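Local coordinates for MccB protein (Escherichia coli, PDB 3H5N) that uses ATP to start biosynthesis of the peptide antibiotic microcin C7, a pathway step involving N-P bond formation, and is a bacterial relative of ubiquitin E1, at residues N118-I123 with I142-L147; I129-S134 with T159-F164; I148-I153 with A194-D199; P236-G241 with G250-P255. All coordinates share one frame; numbering follows the deposited sequence.

Interaction 1: residues N118-I123 with I142-L147; sequences NAKVVI and IGEIIL
The carbonyl O of Ile146 receives the N-H of Ile123 at 2.8 Å in a nearly straight bond (174° at the hydrogen), and the CA-H of Val122 also leans on it. Ile146 sits between Val121 and Ile123 in parallel register, its own N reaching Val121 O at 3.0 Å. One step earlier Val121 N bonds to Glu144 O (2.9 Å), and a more bent bond from Glu144 N to Ala119 O (3.2 Å) closes the start of the pair. These are the first two strands of the nucleotide-binding Rossmann-like fold, joined by helix 128-140 in a beta-alpha-beta crossover. On the face packed against that helix, Ile145 holds CG2 anti to its backbone N, which sets it against Ile123 CG1 at 3.5 Å; farther along, Leu147 CD2 lies beside Ile123 CB (3.9 Å). Val121 CG2 meets Ile142 CG2 at 3.7 Å, both near Leu137 of the helix. The other face carries Val122 with Ile146, and Lys120 with Glu144 pointing the same way, NZ and OE2 4.3 Å apart. At that spacing the two charges may attract but form no salt bridge, so the pairing rests on backbone bonds and branched aliphatic packing.

Interaction 2: residues I129-S134 with T159-F164; sequences IGNHVS and TRQVLF. With ATP (adenosine-5'-triphosphate), chain G.
Leu163 donates its backbone N-H to Asn131 OD1 at 2.9 Å, with an angle of 153° at the hydrogen and the donor in the plane of the amide carbonyl. The same amide stands upright on Phe164, its plane 89° from that of the ring, with OD1 over the ring centre and ND2 3.5 Å from CE2. One helical residue on, the His132 ring is covered on one face by Val162: CG1 lies 3.9 Å from the ring centroid in a CH-pi contact. This methyl is placed there by a chi1 of 72°, which tucks it between the backbone N and carbonyl carbon. Asn131 and His132 belong to helix 128-140, which follows the glycine-rich turn of the Rossmann-like ATP site, while 159-164 is part of the loop leading to helix 173-184 and contains a type I turn from Gln161 to Phe164. Just before that turn, Arg160, bent midway along its chain, brings NH2 among the phosphates, bonding ATP O3B at 2.8 Å and, more weakly, O1A and O2G. Gln161 NE2 adds a weak, long bond to ATP O1B (3.4 Å). Behind this shell, Asn131 ND2 is bonded to Gly127 O, which fixes the amide's rotation, and Ile177 of helix 173-184 packs on both Asn131 and Phe164. From outside the chain, Arg184 of the second subunit bonds Val162 O, and Thr139 of that subunit bonds Thr159 O.

Interaction 3: residues I148-I153 with A194-D199; sequences IDNDQI and ALNIND. With ATP (adenosine-5'-triphosphate), chain G.
Ala194 meets the chain around Asp149 and Asn150: its CB lies 3.4 Å from Asn150 OD1, and its CA-H points at Asp149 O. Leu195 follows with a weak bond from its N to Asp149 O at 3.4 Å. Its side chain runs alongside that of Ile148, CD2 to CG2 at 3.9 Å, while its buried carbonyl O has no hydrogen-bond partner and comes near C2 of the adenine. Asn196 crosses Asn150, the two CB atoms 4.0 Å apart. Ile197 then reads the Watson-Crick edge of ATP through its backbone: its N donates to N1 at 2.9 Å, almost straight at 177°, and its O accepts from N6 at 3.0 Å. From the other segment Asp149 takes the ribose, OD1 receiving O2' and OD2 receiving O3', both at 2.7 Å, an acidic ribose ligand as in many Rossmann-type nucleotide sites. Its carboxylate is oriented by an Asx turn, with Asp151 N bonded to OD1, and by Cys126 N on OD2. Asp151, known to bind magnesium in this protein, is modelled here only to CB. An acceptor at N1 beside a donor at N6 is the pattern of adenine and not of guanine, so the main chain of Ile197 is suited to adenine, consistent with recognition of the base, while the Asp149 carboxylate engages both ribose hydroxyls.

Interaction 4: residues P236-G241 with G250-P255; sequences PYINAG and GPLYVP
The beta hairpin of strands 237-243 and 246-253 brings Tyr237 and Tyr253 together as an antiparallel hydrogen-bonded pair: Tyr253 N gives to Tyr237 O at 2.8 Å, and the longer return bond from Tyr237 N reaches Tyr253 O at 3.3 Å. On the same face, a chi1 of 78° swings the Tyr237 ring over its own backbone and across its partner, where Tyr253 CB sits over the ring face in a CH-pi contact, 3.8 Å from the centroid. The two rings are set obliquely, planes at 34°. Tyr237 OH is bonded to Asn227 of helix 222-232. On the reverse face Ile238 CD1 meets Leu252 CD2 at 4.2 Å, near Ile211. In the large mixed sheet, the parallel nucleotide-binding strands end with 237-243, and the hairpin begins the antiparallel part; the Tyr253 side chain lies about 4 Å from that of Cys260, one of the four zinc ligands. Toward the turn, Asn239 N bonds Pro251 O at 3.1 Å, and Gly250 N donates to Asn239 O at 2.7 Å just ahead of a cis peptide to Pro251. A water donates to both Asn239 OD1 and Gly250 O, while Asn239 ND2 is held by Val214 O on the neighbouring parallel strand.

Interactions 1 and 3 share strand 144-149, and the pairing of interaction 1 runs on into interaction 3 through a probable hydrogen bond from Ile148 N to Ile123 O at 2.9 Å. Interaction 2 sits on one face of that sheet, with Ile123 CG2 3.9 Å from Gly130 CA. It meets interaction 3 where Phe164 CD1 packs on Ile153 CD1 at 3.6 Å. The two divide the same ATP between them: interaction 2 holds the triphosphate, interaction 3 the ribose and adenine. Interaction 4 belongs to the same sheet, farther along; Ile129 CD1 of interaction 2 touches its Gly241 CA at 3.9 Å, whereas the nearest atoms of interactions 3 and 4 are about 11 Å apart.

Interaction 1: residues N118-I123 with I142-L147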
# COMPACT_ATOMS: atom_id res chain seq x y z
N ASN A 118 24.24 5.27 -28.22
CA ASN A 118 25.69 5.49 -28.30
C ASN A 118 26.25 6.60 -27.42
O ASN A 118 27.44 6.92 -27.49
CB ASN A 118 26.10 5.63 -29.76
CG ASN A 118 25.87 4.36 -30.54
OD1 ASN A 118 26.38 3.29 -30.19
ND2 ASN A 118 25.06 4.45 -31.59
N ALA A 119 25.40 7.16 -26.56
CA ALA A 119 25.79 8.24 -25.67
C ALA A 119 26.35 7.74 -24.34
O ALA A 119 26.13 6.60 -23.94
CB ALA A 119 24.61 9.20 -25.45
N LYS A 120 27.11 8.61 -23.68
CA LYS A 120 27.67 8.34 -22.37
C LYS A 120 27.32 9.53 -21.50
O LYS A 120 27.59 10.67 -21.89
CB LYS A 120 29.19 8.22 -22.50
CG LYS A 120 29.96 7.99 -21.22
CD LYS A 120 31.43 7.98 -21.56
CE LYS A 120 32.24 7.25 -20.53
NZ LYS A 120 33.58 6.88 -21.09
N VAL A 121 26.73 9.28 -20.33
CA VAL A 121 26.33 10.36 -19.44
C VAL A 121 26.88 10.15 -18.04
O VAL A 121 26.68 9.10 -17.43
CB VAL A 121 24.80 10.55 -19.38
CG1 VAL A 121 24.45 11.75 -18.49
CG2 VAL A 121 24.24 10.78 -20.78
N VAL A 122 27.60 11.16 -17.57
CA VAL A 122 28.09 11.18 -16.19
C VAL A 122 27.03 11.78 -15.30
O VAL A 122 26.47 12.85 -15.60
CB VAL A 122 29.42 11.95 -16.05
CG1 VAL A 122 29.75 12.16 -14.57
CG2 VAL A 122 30.55 11.21 -16.76
N ILE A 123 26.74 11.06 -14.21
CA ILE A 123 25.85 11.54 -13.15
C ILE A 123 26.74 11.96 -11.99
O ILE A 123 27.23 11.11 -11.24
CB ILE A 123 24.82 10.43 -12.73
CG1 ILE A 123 24.10 9.85 -13.97
CG2 ILE A 123 23.82 10.94 -11.70
CD1 ILE A 123 23.18 10.82 -14.74
N ILE A 142 19.80 5.53 -22.74
CA ILE A 142 21.16 6.05 -22.73
C ILE A 142 22.09 4.85 -22.49
O ILE A 142 21.89 4.09 -21.54
CB ILE A 142 21.36 7.20 -21.72
CG1 ILE A 142 20.82 8.52 -22.29
CG2 ILE A 142 22.84 7.42 -21.40
CD1 ILE A 142 19.33 8.54 -22.52
N GLY A 143 23.05 4.67 -23.40
CA GLY A 143 23.80 3.42 -23.49
C GLY A 143 24.79 3.17 -22.39
O GLY A 143 25.03 2.01 -22.00
N GLU A 144 25.38 4.25 -21.88
CA GLU A 144 26.33 4.18 -20.78
C GLU A 144 26.09 5.28 -19.74
O GLU A 144 26.02 6.46 -20.07
CB GLU A 144 27.78 4.25 -21.29
CG GLU A 144 28.79 3.89 -20.19
CD GLU A 144 30.22 3.70 -20.70
OE1 GLU A 144 30.44 3.69 -21.93
OE2 GLU A 144 31.12 3.54 -19.85
N ILE A 145 25.97 4.87 -18.49
CA ILE A 145 25.80 5.82 -17.40
C ILE A 145 26.87 5.57 -16.35
O ILE A 145 27.05 4.44 -15.88
CB ILE A 145 24.39 5.74 -16.77
CG1 ILE A 145 23.32 5.99 -17.84
CG2 ILE A 145 24.25 6.77 -15.63
CD1 ILE A 145 21.89 5.68 -17.36
N ILE A 146 27.58 6.65 -16.01
CA ILE A 146 28.64 6.65 -15.02
C ILE A 146 28.22 7.40 -13.76
O ILE A 146 27.96 8.62 -13.79
CB ILE A 146 29.92 7.26 -15.62
CG1 ILE A 146 30.30 6.49 -16.90
CG2 ILE A 146 31.04 7.34 -14.58
CD1 ILE A 146 31.46 7.03 -17.63
N LEU A 147 28.14 6.67 -12.65
CA LEU A 147 27.66 7.20 -11.38
C LEU A 147 28.79 7.66 -10.48
O LEU A 147 29.68 6.88 -10.15
CB LEU A 147 26.82 6.15 -10.65
CG LEU A 147 25.69 5.58 -11.51
CD1 LEU A 147 25.15 4.30 -10.88
CD2 LEU A 147 24.59 6.63 -11.70

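Interaction 2: residues I129-S134 with T159-F164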
# COMPACT_ATOMS: atom_id res chain seq x y z
N ILE A 129 18.30 14.29 -7.04
CA ILE A 129 18.27 14.64 -8.46
C ILE A 129 18.87 13.51 -9.29
O ILE A 129 18.27 13.07 -10.27
CB ILE A 129 19.01 15.99 -8.76
CG1 ILE A 129 18.42 17.16 -7.95
CG2 ILE A 129 19.03 16.30 -10.27
CD1 ILE A 129 17.09 17.65 -8.47
N GLY A 130 20.04 13.01 -8.86
CA GLY A 130 20.72 11.94 -9.57
C GLY A 130 19.94 10.64 -9.64
O GLY A 130 20.01 9.94 -10.65
N ASN A 131 19.23 10.31 -8.58
CA ASN A 131 18.32 9.16 -8.56
C ASN A 131 17.33 9.28 -9.73
O ASN A 131 17.25 8.40 -10.59
CB ASN A 131 17.53 9.11 -7.24
CG ASN A 131 18.10 8.10 -6.23
OD1 ASN A 131 17.51 7.06 -5.99
ND2 ASN A 131 19.23 8.44 -5.62
N HIS A 132 16.61 10.40 -9.75
CA HIS A 132 15.52 10.61 -10.72
C HIS A 132 15.98 10.80 -12.15
O HIS A 132 15.33 10.29 -13.06
CB HIS A 132 14.62 11.77 -10.30
CG HIS A 132 13.54 11.38 -9.36
ND1 HIS A 132 12.31 10.94 -9.78
CD2 HIS A 132 13.51 11.35 -8.00
CE1 HIS A 132 11.57 10.65 -8.73
NE2 HIS A 132 12.28 10.88 -7.64
N VAL A 133 17.08 11.52 -12.37
CA VAL A 133 17.63 11.72 -13.71
C VAL A 133 18.15 10.38 -14.25
O VAL A 133 17.84 9.99 -15.39
CB VAL A 133 18.76 12.81 -13.74
CG1 VAL A 133 19.43 12.86 -15.10
CG2 VAL A 133 18.20 14.18 -13.39
N SER A 134 18.88 9.66 -13.41
CA SER A 134 19.52 8.43 -13.86
C SER A 134 18.50 7.37 -14.30
O SER A 134 18.74 6.67 -15.28
CB SER A 134 20.50 7.89 -12.81
OG SER A 134 19.81 7.32 -11.72
N THR A 159 13.01 10.05 1.33
CA THR A 159 11.92 10.93 0.94
C THR A 159 11.92 11.25 -0.57
O THR A 159 10.86 11.34 -1.16
CB THR A 159 11.86 12.23 1.76
OG1 THR A 159 13.05 13.00 1.54
CG2 THR A 159 11.70 11.93 3.25
N ARG A 160 13.11 11.39 -1.18
CA ARG A 160 13.26 11.79 -2.59
C ARG A 160 13.98 10.75 -3.43
O ARG A 160 13.88 10.75 -4.65
CB ARG A 160 14.10 13.08 -2.73
CG ARG A 160 13.51 14.36 -2.18
CD ARG A 160 14.22 14.77 -0.91
NE ARG A 160 15.64 15.09 -1.10
CZ ARG A 160 16.60 14.72 -0.26
NH1 ARG A 160 16.32 13.99 0.82
NH2 ARG A 160 17.87 15.05 -0.50
N GLN A 161 14.75 9.90 -2.76
CA GLN A 161 15.73 9.08 -3.46
C GLN A 161 15.10 7.75 -3.84
O GLN A 161 15.20 6.74 -3.14
CB GLN A 161 17.06 9.03 -2.68
CG GLN A 161 17.67 10.44 -2.68
CD GLN A 161 18.85 10.66 -1.77
OE1 GLN A 161 19.84 9.92 -1.81
NE2 GLN A 161 18.79 11.72 -0.96
N VAL A 162 14.40 7.82 -4.97
CA VAL A 162 13.39 6.86 -5.38
C VAL A 162 13.89 5.43 -5.64
O VAL A 162 13.12 4.47 -5.56
CB VAL A 162 12.60 7.39 -6.63
CG1 VAL A 162 13.46 7.37 -7.91
CG2 VAL A 162 11.26 6.66 -6.84
N LEU A 163 15.18 5.30 -5.97
CA LEU A 163 15.76 3.96 -6.22
C LEU A 163 16.13 3.22 -4.95
O LEU A 163 16.38 2.02 -4.99
CB LEU A 163 16.98 4.05 -7.13
CG LEU A 163 16.66 4.62 -8.52
CD1 LEU A 163 17.93 4.63 -9.34
CD2 LEU A 163 15.56 3.82 -9.19
N PHE A 164 16.16 3.94 -3.84
CA PHE A 164 16.63 3.38 -2.56
C PHE A 164 15.52 2.89 -1.64
O PHE A 164 14.43 3.46 -1.60
CB PHE A 164 17.44 4.42 -1.79
CG PHE A 164 18.64 4.94 -2.52
CD1 PHE A 164 19.26 4.18 -3.50
CD2 PHE A 164 19.16 6.19 -2.20
CE1 PHE A 164 20.39 4.67 -4.16
CE2 PHE A 164 20.28 6.68 -2.83
CZ PHE A 164 20.90 5.93 -3.82
PG ATP G . 20.12 15.31 2.10
O1G ATP G . 20.45 14.38 3.24
O2G ATP G . 18.66 15.71 2.04
O3G ATP G . 21.06 16.47 1.90
PB ATP G . 21.71 13.79 0.31
O1B ATP G . 21.75 12.30 0.54
O2B ATP G . 22.87 14.64 0.82
O3B ATP G . 20.29 14.36 0.80
PA ATP G . 21.32 15.35 -2.03
O1A ATP G . 19.87 15.26 -2.45
O2A ATP G . 21.84 16.55 -1.28
O3A ATP G . 21.65 13.98 -1.28
O5' ATP G . 22.23 15.18 -3.36
C5' ATP G . 23.61 15.56 -3.39
C4' ATP G . 24.42 14.31 -3.65
O4' ATP G . 25.66 14.69 -4.26
C3' ATP G . 24.76 13.52 -2.38
O3' ATP G . 24.59 12.11 -2.65
C2' ATP G . 26.22 13.85 -2.11
O2' ATP G . 26.94 12.75 -1.53
C1' ATP G . 26.75 14.18 -3.49
N9 ATP G . 27.82 15.20 -3.43
C8 ATP G . 27.72 16.43 -2.88
N7 ATP G . 28.88 17.11 -3.03
C5 ATP G . 29.73 16.30 -3.68
C6 ATP G . 31.13 16.39 -4.16
N6 ATP G . 31.83 17.51 -3.94
N1 ATP G . 31.66 15.32 -4.81
C2 ATP G . 30.95 14.19 -5.03
N3 ATP G . 29.67 14.03 -4.62
C4 ATP G . 29.03 15.04 -3.95

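Interaction 3: residues I148-I153 with A194-D199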
# COMPACT_ATOMS: atom_id res chain seq x y z
N ILE A 148 28.77 8.93 -10.09
CA ILE A 148 29.81 9.45 -9.21
C ILE A 148 29.24 10.02 -7.91
O ILE A 148 28.42 10.93 -7.91
CB ILE A 148 30.74 10.46 -9.94
CG1 ILE A 148 31.41 9.78 -11.13
CG2 ILE A 148 31.81 11.00 -8.99
CD1 ILE A 148 31.90 10.73 -12.21
N ASP A 149 29.69 9.44 -6.80
CA ASP A 149 29.34 9.88 -5.46
C ASP A 149 30.31 9.14 -4.53
O ASP A 149 30.94 8.16 -4.93
CB ASP A 149 27.89 9.49 -5.13
CG ASP A 149 27.24 10.46 -4.15
OD1 ASP A 149 27.67 10.54 -2.98
OD2 ASP A 149 26.28 11.15 -4.55
N ASN A 150 30.40 9.60 -3.28
CA ASN A 150 31.17 8.88 -2.27
C ASN A 150 30.37 8.69 -0.97
O ASN A 150 30.93 8.29 0.06
CB ASN A 150 32.51 9.58 -1.99
CG ASN A 150 33.65 8.60 -1.67
OD1 ASN A 150 33.68 7.47 -2.16
ND2 ASN A 150 34.60 9.05 -0.86
N ASP A 151 29.07 8.97 -1.00
CA ASP A 151 28.27 8.84 0.22
C ASP A 151 27.53 7.50 0.31
O ASP A 151 27.34 6.82 -0.69
CB ASP A 151 27.29 10.02 0.39
N GLN A 152 27.15 7.15 1.53
CA GLN A 152 26.36 5.96 1.77
C GLN A 152 24.91 6.38 2.02
O GLN A 152 24.64 7.55 2.35
CB GLN A 152 26.93 5.18 2.95
CG GLN A 152 28.25 4.47 2.63
CD GLN A 152 29.42 5.43 2.35
OE1 GLN A 152 29.69 6.34 3.14
NE2 GLN A 152 30.13 5.19 1.25
N ILE A 153 24.00 5.43 1.83
CA ILE A 153 22.57 5.68 1.96
C ILE A 153 22.18 5.76 3.44
O ILE A 153 22.59 4.91 4.24
CB ILE A 153 21.73 4.57 1.24
CG1 ILE A 153 22.10 4.53 -0.24
CG2 ILE A 153 20.23 4.80 1.43
CD1 ILE A 153 21.69 3.28 -0.94
N ALA A 194 33.84 5.99 -7.12
CA ALA A 194 33.83 6.47 -5.74
C ALA A 194 34.78 7.67 -5.63
O ALA A 194 36.00 7.51 -5.54
CB ALA A 194 34.22 5.35 -4.77
N LEU A 195 34.19 8.86 -5.66
CA LEU A 195 34.93 10.10 -5.69
C LEU A 195 34.16 11.22 -5.00
O LEU A 195 32.98 11.43 -5.26
CB LEU A 195 35.28 10.46 -7.14
CG LEU A 195 35.73 11.87 -7.54
CD1 LEU A 195 37.19 12.16 -7.17
CD2 LEU A 195 35.52 12.06 -9.02
N ASN A 196 34.83 11.92 -4.09
CA ASN A 196 34.31 13.15 -3.54
C ASN A 196 35.17 14.28 -4.09
O ASN A 196 36.39 14.21 -4.04
CB ASN A 196 34.36 13.14 -2.01
CG ASN A 196 33.02 13.51 -1.37
OD1 ASN A 196 32.39 14.50 -1.72
ND2 ASN A 196 32.58 12.68 -0.41
N ILE A 197 34.53 15.28 -4.67
CA ILE A 197 35.28 16.40 -5.20
C ILE A 197 35.58 17.36 -4.05
O ILE A 197 34.70 18.11 -3.60
CB ILE A 197 34.57 17.08 -6.39
CG1 ILE A 197 34.42 16.06 -7.53
CG2 ILE A 197 35.37 18.30 -6.84
CD1 ILE A 197 33.44 16.47 -8.60
N ASN A 198 36.81 17.29 -3.57
CA ASN A 198 37.27 18.10 -2.45
C ASN A 198 37.86 19.42 -2.91
O ASN A 198 37.74 20.44 -2.23
CB ASN A 198 38.28 17.31 -1.61
CG ASN A 198 37.77 15.93 -1.22
OD1 ASN A 198 36.70 15.80 -0.62
ND2 ASN A 198 38.53 14.89 -1.57
N ASP A 199 38.51 19.39 -4.07
CA ASP A 199 39.01 20.60 -4.71
C ASP A 199 38.94 20.46 -6.23
O ASP A 199 38.73 19.36 -6.75
CB ASP A 199 40.44 20.95 -4.25
CG ASP A 199 41.32 19.72 -4.08
OD1 ASP A 199 41.04 18.68 -4.70
OD2 ASP A 199 42.31 19.81 -3.32
PG ATP G . 20.12 15.31 2.10
O1G ATP G . 20.45 14.38 3.24
O2G ATP G . 18.66 15.71 2.04
O3G ATP G . 21.06 16.47 1.90
PB ATP G . 21.71 13.79 0.31
O1B ATP G . 21.75 12.30 0.54
O2B ATP G . 22.87 14.64 0.82
O3B ATP G . 20.29 14.36 0.80
PA ATP G . 21.32 15.35 -2.03
O1A ATP G . 19.87 15.26 -2.45
O2A ATP G . 21.84 16.55 -1.28
O3A ATP G . 21.65 13.98 -1.28
O5' ATP G . 22.23 15.18 -3.36
C5' ATP G . 23.61 15.56 -3.39
C4' ATP G . 24.42 14.31 -3.65
O4' ATP G . 25.66 14.69 -4.26
C3' ATP G . 24.76 13.52 -2.38
O3' ATP G . 24.59 12.11 -2.65
C2' ATP G . 26.22 13.85 -2.11
O2' ATP G . 26.94 12.75 -1.53
C1' ATP G . 26.75 14.18 -3.49
N9 ATP G . 27.82 15.20 -3.43
C8 ATP G . 27.72 16.43 -2.88
N7 ATP G . 28.88 17.11 -3.03
C5 ATP G . 29.73 16.30 -3.68
C6 ATP G . 31.13 16.39 -4.16
N6 ATP G . 31.83 17.51 -3.94
N1 ATP G . 31.66 15.32 -4.81
C2 ATP G . 30.95 14.19 -5.03
N3 ATP G . 29.67 14.03 -4.62
C4 ATP G . 29.03 15.04 -3.95

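Interaction 4: residues P236-G241 with G250-P255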
# COMPACT_ATOMS: atom_id res chain seq x y z
N PRO A 236 30.41 19.55 -22.18
CA PRO A 236 29.03 19.93 -21.86
C PRO A 236 28.53 19.39 -20.53
O PRO A 236 28.82 18.24 -20.16
CB PRO A 236 28.22 19.31 -23.02
CG PRO A 236 29.20 19.13 -24.09
CD PRO A 236 30.47 18.76 -23.42
N TYR A 237 27.81 20.23 -19.81
CA TYR A 237 27.26 19.88 -18.51
C TYR A 237 25.93 20.58 -18.31
O TYR A 237 25.70 21.69 -18.83
CB TYR A 237 28.25 20.25 -17.38
CG TYR A 237 28.31 21.72 -17.00
CD1 TYR A 237 27.39 22.28 -16.10
CD2 TYR A 237 29.29 22.56 -17.53
CE1 TYR A 237 27.43 23.64 -15.77
CE2 TYR A 237 29.35 23.90 -17.17
CZ TYR A 237 28.41 24.43 -16.31
OH TYR A 237 28.48 25.76 -15.98
N ILE A 238 25.04 19.93 -17.58
CA ILE A 238 23.80 20.58 -17.17
C ILE A 238 23.74 20.57 -15.65
O ILE A 238 24.09 19.58 -15.02
CB ILE A 238 22.52 19.95 -17.83
CG1 ILE A 238 21.26 20.77 -17.48
CG2 ILE A 238 22.34 18.46 -17.43
CD1 ILE A 238 20.03 20.37 -18.30
N ASN A 239 23.32 21.69 -15.07
CA ASN A 239 23.13 21.77 -13.63
C ASN A 239 21.63 21.67 -13.29
O ASN A 239 20.78 22.10 -14.07
CB ASN A 239 23.78 23.08 -13.11
CG ASN A 239 23.86 23.17 -11.59
OD1 ASN A 239 23.66 24.25 -11.04
ND2 ASN A 239 24.18 22.06 -10.91
N ALA A 240 21.31 21.04 -12.16
CA ALA A 240 19.93 20.95 -11.70
C ALA A 240 19.90 20.76 -10.20
O ALA A 240 20.84 20.23 -9.59
CB ALA A 240 19.20 19.82 -12.40
N GLY A 241 18.79 21.19 -9.60
CA GLY A 241 18.67 21.22 -8.17
C GLY A 241 17.47 22.04 -7.77
O GLY A 241 16.42 21.99 -8.41
N GLY A 250 19.34 23.96 -15.38
CA GLY A 250 20.14 24.83 -16.23
C GLY A 250 21.17 25.53 -15.36
O GLY A 250 21.02 25.53 -14.14
N PRO A 251 22.21 26.13 -15.98
CA PRO A 251 22.35 26.13 -17.43
C PRO A 251 22.76 24.78 -18.00
O PRO A 251 23.27 23.90 -17.27
CB PRO A 251 23.45 27.17 -17.68
CG PRO A 251 24.31 27.08 -16.45
CD PRO A 251 23.33 26.81 -15.31
N LEU A 252 22.50 24.62 -19.29
CA LEU A 252 23.09 23.58 -20.10
C LEU A 252 24.21 24.29 -20.85
O LEU A 252 23.96 25.14 -21.72
CB LEU A 252 22.03 22.98 -21.04
CG LEU A 252 22.28 21.96 -22.18
CD1 LEU A 252 23.59 21.24 -22.09
CD2 LEU A 252 21.11 20.97 -22.29
N TYR A 253 25.45 23.97 -20.48
CA TYR A 253 26.63 24.53 -21.10
C TYR A 253 27.05 23.68 -22.28
O TYR A 253 27.22 22.47 -22.15
CB TYR A 253 27.78 24.63 -20.09
CG TYR A 253 29.08 25.02 -20.74
CD1 TYR A 253 29.25 26.31 -21.26
CD2 TYR A 253 30.12 24.11 -20.87
CE1 TYR A 253 30.43 26.68 -21.88
CE2 TYR A 253 31.30 24.46 -21.49
CZ TYR A 253 31.45 25.75 -22.00
OH TYR A 253 32.63 26.11 -22.61
N VAL A 254 27.22 24.32 -23.44
CA VAL A 254 27.74 23.67 -24.65
C VAL A 254 28.87 24.55 -25.20
O VAL A 254 28.60 25.66 -25.67
CB VAL A 254 26.65 23.53 -25.74
CG1 VAL A 254 27.13 22.60 -26.87
CG2 VAL A 254 25.33 23.02 -25.13
N PRO A 255 30.12 24.05 -25.13
CA PRO A 255 31.31 24.77 -25.61
C PRO A 255 31.05 25.55 -26.89
O PRO A 255 30.64 24.97 -27.90
CB PRO A 255 32.31 23.64 -25.85
CG PRO A 255 31.98 22.64 -24.80
CD PRO A 255 30.47 22.73 -24.58
O HOH W 1 22.32 26.54 -11.87